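Local coordinates for phosphodiesterase (Candida albicans, PDB 6CPU), which belongs to the cyclic nucleotide phosphodiesterase family of the HD clan and carries a zinc ion and a magnesium ion in a largely helical domain, at residues F276-D281 / L347-G352; T422-H427 / L457-D462. One frame throughout, in Å; residues are numbered along the deposited sequence.

Interaction 1 of 2, residues F276-D281 / L347-G352; sequences FRHAVD and LGHDVG. With ZN (zinc ion), chain B; MG (magnesium ion), chain C.
The HD metal site of the phosphodiesterase fold is assembled here: His278 comes from the first turn of helix 276-292, while the His349-Asp350 pair, the HD signature itself, follows helix 336-348. No hydrogen bond joins the segments; on the polar side the zinc ion does. It is bound by His278 NE2 at 2.2 Å, His349 NE2 at 2.2 Å and Asp350 OD2 at 2.1 Å, with waters 1 and 2 and Asp462 completing six ligands. His278 has CG anti to its backbone N (chi1 169°), which carries the imidazole off the helix toward the metal. Asp350 OD2 lies at the edge of that ring, 3.0 Å from His278 CD2, with carboxylate and ring planes only 28° apart. The two imidazoles meet obliquely, their planes at 64°. His349 ND1 bonds to Ala346 O, and Asp350 CB sits over the centre of one face of the His349 ring. The carboxylate of Asp350 bridges the metals, since its OD1 binds the magnesium ion at 2.2 Å; water 2 is a second bridge. Away from the metals the helix packs on Leu347: Ala279 CB lies 3.5 Å from Leu347 O, which also bonds to Tyr267 OH, and Phe276 CE1 makes apolar contact with Leu347 CD1 at 4.2 Å. Helix 253-264 packs against both Phe276 and Leu347, helix 227-242 meets Phe276 and Val280, and helix 377-394 touches Asp350 and Val351.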
# COMPACT_ATOMS: atom_id res chain seq x y z
N PHE A 276 -0.29 2.36 3.51
CA PHE A 276 -1.14 2.71 2.36
C PHE A 276 -0.82 4.13 1.86
O PHE A 276 -0.85 4.38 0.67
CB PHE A 276 -2.59 2.59 2.78
CG PHE A 276 -3.56 2.90 1.69
CD1 PHE A 276 -3.58 2.15 0.53
CD2 PHE A 276 -4.52 3.90 1.87
CE1 PHE A 276 -4.49 2.43 -0.47
CE2 PHE A 276 -5.45 4.17 0.87
CZ PHE A 276 -5.43 3.43 -0.29
N ARG A 277 -0.49 5.02 2.78
CA ARG A 277 -0.11 6.40 2.41
C ARG A 277 1.09 6.43 1.45
O ARG A 277 1.07 7.19 0.47
CB ARG A 277 0.13 7.27 3.65
CG ARG A 277 0.60 8.70 3.38
CD ARG A 277 0.68 9.56 4.64
NE ARG A 277 -0.63 9.70 5.25
CZ ARG A 277 -1.09 9.00 6.28
NH1 ARG A 277 -0.33 8.12 6.93
NH2 ARG A 277 -2.34 9.19 6.67
N HIS A 278 2.10 5.59 1.70
CA HIS A 278 3.27 5.45 0.80
C HIS A 278 2.85 4.93 -0.56
O HIS A 278 3.30 5.44 -1.58
CB HIS A 278 4.36 4.55 1.41
CG HIS A 278 5.45 4.15 0.46
ND1 HIS A 278 6.30 5.06 -0.14
CD2 HIS A 278 5.83 2.92 -0.00
CE1 HIS A 278 7.15 4.41 -0.92
NE2 HIS A 278 6.89 3.12 -0.86
N ALA A 279 2.00 3.91 -0.58
CA ALA A 279 1.50 3.36 -1.83
C ALA A 279 0.81 4.43 -2.68
O ALA A 279 1.04 4.52 -3.91
CB ALA A 279 0.55 2.20 -1.58
N VAL A 280 -0.04 5.22 -2.04
CA VAL A 280 -0.80 6.24 -2.72
C VAL A 280 0.13 7.38 -3.19
O VAL A 280 -0.02 7.89 -4.28
CB VAL A 280 -1.97 6.76 -1.86
CG1 VAL A 280 -2.70 7.88 -2.58
CG2 VAL A 280 -2.94 5.61 -1.54
N ASP A 281 1.11 7.71 -2.37
CA ASP A 281 2.16 8.65 -2.76
C ASP A 281 2.90 8.20 -4.02
O ASP A 281 3.08 8.98 -4.96
CB ASP A 281 3.14 8.83 -1.62
CG ASP A 281 4.15 9.90 -1.90
OD1 ASP A 281 3.74 11.07 -2.08
OD2 ASP A 281 5.35 9.56 -1.92
N LEU A 347 0.17 1.17 -7.13
CA LEU A 347 -0.79 0.99 -6.04
C LEU A 347 -0.48 -0.25 -5.18
O LEU A 347 -0.58 -0.20 -3.93
CB LEU A 347 -2.22 0.91 -6.60
CG LEU A 347 -3.33 0.67 -5.57
CD1 LEU A 347 -3.34 1.74 -4.49
CD2 LEU A 347 -4.66 0.59 -6.27
N GLY A 348 -0.10 -1.34 -5.83
CA GLY A 348 0.12 -2.62 -5.15
C GLY A 348 1.57 -2.95 -4.82
O GLY A 348 1.87 -4.03 -4.29
N HIS A 349 2.49 -2.02 -5.10
CA HIS A 349 3.91 -2.40 -5.14
C HIS A 349 4.52 -2.78 -3.78
O HIS A 349 5.57 -3.44 -3.76
CB HIS A 349 4.76 -1.31 -5.82
CG HIS A 349 5.25 -0.26 -4.87
ND1 HIS A 349 4.45 0.76 -4.42
CD2 HIS A 349 6.45 -0.11 -4.27
CE1 HIS A 349 5.14 1.51 -3.57
NE2 HIS A 349 6.36 1.01 -3.47
N ASP A 350 3.90 -2.37 -2.67
CA ASP A 350 4.38 -2.73 -1.34
C ASP A 350 3.33 -3.50 -0.53
O ASP A 350 3.40 -3.52 0.69
CB ASP A 350 4.81 -1.45 -0.57
CG ASP A 350 6.27 -1.04 -0.84
OD1 ASP A 350 7.08 -1.94 -1.13
OD2 ASP A 350 6.61 0.16 -0.71
N VAL A 351 2.34 -4.12 -1.18
CA VAL A 351 1.28 -4.80 -0.42
C VAL A 351 1.84 -5.78 0.61
O VAL A 351 2.73 -6.58 0.33
CB VAL A 351 0.21 -5.52 -1.29
CG1 VAL A 351 -0.66 -4.53 -2.04
CG2 VAL A 351 0.83 -6.53 -2.22
N GLY A 352 1.32 -5.70 1.83
CA GLY A 352 1.66 -6.66 2.88
C GLY A 352 2.99 -6.37 3.53
O GLY A 352 3.48 -7.17 4.28
ZN ZN B . 7.78 1.41 -1.89
MG MG C . 9.15 -2.05 -1.73
O HOH W 1 9.37 1.73 -0.39
O HOH W 2 9.05 -0.20 -2.59
O HOH W 3 11.13 -2.24 -2.64
O HOH W 4 9.49 -3.87 -0.56
O HOH W 5 9.91 -1.20 -0.09

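Interaction 2 of 2, residues T422-H427 / L457-D462; sequences TDMGEH and LIKCAD. With ZN (zinc ion), chain B.
Asp462 and Thr422 meet beside the metal site, where the last turn of helix 446-462 faces the loop between helices 411-421 and 427-438. Asp462 OD1 binds the zinc ion at 2.1 Å, on the side chain that points from its helix toward the loop. The other carboxylate oxygen, OD2, accepts from two waters: zinc-bound water 2 and water 6. Water 6 also donates to Thr422 O at 2.7 Å, so one molecule ties the loop backbone to this metal ligand and helps fix the rotation of the carboxylate. Thr422 turns its methyl to the helix: CG2 lies anti to the carbonyl carbon and packs on Ile458, 4.0 Å from CG1, while OG1 bonds back to Ile419 O. Farther from the zinc, Lys459 runs extended through chi2, then bends at chi3 and chi4 (65° and 51°), bringing its ammonium to His427 and, through a water, to the carbonyl of Asp423. There NZ donates to water 7 at 2.7 Å, and that water donates in turn to Asp423 O, a second solvent bridge across the contact. His427 ND1 is 3.4 Å from Lys459 NZ, and Met424 SD is 4.0 Å from the same nitrogen. The loop has its own bracing: Asp423 OD1 accepts from Gly425 N at 3.0 Å, met 64° out of the carboxylate plane. That bond closes an Asx turn, which leads through a short 3-10 segment to Glu426 at the N-cap of the next helix. A helix-borne aspartate completing the His-His-Asp zinc set is characteristic of the HD phosphodiesterase site.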
# COMPACT_ATOMS: atom_id res chain seq x y z
N THR A 422 11.26 -2.67 -8.23
CA THR A 422 11.48 -1.77 -7.09
C THR A 422 12.48 -2.28 -6.06
O THR A 422 12.75 -1.59 -5.08
CB THR A 422 10.17 -1.40 -6.35
OG1 THR A 422 9.60 -2.58 -5.76
CG2 THR A 422 9.17 -0.79 -7.33
N ASP A 423 13.02 -3.48 -6.26
CA ASP A 423 14.08 -4.03 -5.43
C ASP A 423 15.38 -3.25 -5.61
O ASP A 423 15.99 -3.30 -6.68
CB ASP A 423 14.31 -5.51 -5.79
CG ASP A 423 15.41 -6.16 -4.96
OD1 ASP A 423 15.83 -5.59 -3.94
OD2 ASP A 423 15.85 -7.27 -5.34
N MET A 424 15.80 -2.56 -4.56
CA MET A 424 17.01 -1.72 -4.63
C MET A 424 18.30 -2.53 -4.72
O MET A 424 19.33 -1.99 -5.15
CB MET A 424 17.07 -0.75 -3.45
CG MET A 424 16.06 0.39 -3.57
SD MET A 424 16.33 1.47 -4.99
CE MET A 424 17.69 2.47 -4.39
N GLY A 425 18.26 -3.80 -4.34
CA GLY A 425 19.38 -4.71 -4.59
C GLY A 425 19.64 -4.97 -6.07
O GLY A 425 20.68 -5.51 -6.43
N GLU A 426 18.68 -4.60 -6.93
CA GLU A 426 18.82 -4.72 -8.38
C GLU A 426 18.91 -3.36 -9.06
O GLU A 426 18.76 -3.27 -10.28
CB GLU A 426 17.63 -5.48 -8.96
CG GLU A 426 17.40 -6.85 -8.36
CD GLU A 426 18.55 -7.79 -8.63
OE1 GLU A 426 18.94 -7.92 -9.81
OE2 GLU A 426 19.06 -8.37 -7.65
N HIS A 427 19.14 -2.30 -8.28
CA HIS A 427 19.18 -0.93 -8.79
C HIS A 427 20.16 -0.78 -9.95
O HIS A 427 19.81 -0.24 -11.00
CB HIS A 427 19.57 0.03 -7.66
CG HIS A 427 19.66 1.46 -8.08
ND1 HIS A 427 18.70 2.40 -7.73
CD2 HIS A 427 20.59 2.13 -8.80
CE1 HIS A 427 19.04 3.58 -8.22
NE2 HIS A 427 20.18 3.44 -8.88
N LEU A 457 10.00 4.10 -14.39
CA LEU A 457 9.05 5.06 -13.85
C LEU A 457 8.64 4.67 -12.42
O LEU A 457 8.68 5.51 -11.52
CB LEU A 457 7.84 5.22 -14.76
CG LEU A 457 8.13 5.99 -16.06
CD1 LEU A 457 6.88 6.10 -16.91
CD2 LEU A 457 8.70 7.36 -15.75
N ILE A 458 8.32 3.40 -12.21
CA ILE A 458 7.94 2.95 -10.87
C ILE A 458 9.14 3.07 -9.93
O ILE A 458 8.96 3.41 -8.78
CB ILE A 458 7.32 1.53 -10.88
CG1 ILE A 458 6.54 1.27 -9.58
CG2 ILE A 458 8.39 0.46 -11.11
CD1 ILE A 458 5.76 -0.03 -9.59
N LYS A 459 10.36 2.82 -10.41
CA LYS A 459 11.55 3.03 -9.57
C LYS A 459 11.68 4.47 -9.10
O LYS A 459 11.97 4.73 -7.94
CB LYS A 459 12.83 2.63 -10.30
CG LYS A 459 13.14 1.14 -10.23
CD LYS A 459 14.38 0.77 -11.03
CE LYS A 459 15.64 1.40 -10.44
NZ LYS A 459 15.78 1.17 -8.98
N CYS A 460 11.49 5.39 -10.04
CA CYS A 460 11.59 6.82 -9.74
C CYS A 460 10.49 7.22 -8.74
O CYS A 460 10.76 7.89 -7.74
CB CYS A 460 11.49 7.64 -11.03
SG CYS A 460 13.02 7.62 -12.02
N ALA A 461 9.27 6.77 -9.00
CA ALA A 461 8.13 7.03 -8.10
C ALA A 461 8.39 6.50 -6.69
O ALA A 461 8.15 7.20 -5.70
CB ALA A 461 6.86 6.42 -8.67
N ASP A 462 8.89 5.27 -6.60
CA ASP A 462 9.13 4.66 -5.29
C ASP A 462 10.15 5.44 -4.45
O ASP A 462 10.03 5.48 -3.22
CB ASP A 462 9.58 3.22 -5.46
CG ASP A 462 9.56 2.43 -4.16
OD1 ASP A 462 8.67 2.65 -3.29
OD2 ASP A 462 10.44 1.57 -4.04
ZN ZN B . 7.78 1.41 -1.89
O HOH W 6 12.69 1.15 -5.23
O HOH W 7 15.75 -1.50 -8.62
O HOH W 2 9.05 -0.20 -2.59
O HOH W 1 9.37 1.73 -0.39

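From the N terminus, interaction 1 comes first: after 65 intervening residues it joins the start of helix 276-292 to the end of helix 336-348 and the turn that follows. Interaction 2 opens only after that loop has closed; across 29 residues, mostly helix 427-438 and the start of helix 446-462, it joins the loop after helix 411-421 to the C-terminal turn of helix 446-462. The two are therefore in series, neither nested nor crossed, with centres 14 Å apart. They converge on the zinc ion, to which interaction 1 gives three protein ligands and interaction 2 the fourth; waters 1 and 2 belong to both. Away from the metal, His349 CB lies 4.1 Å from Ile458 CD1, so helix 446-462 also packs directly on 347-352.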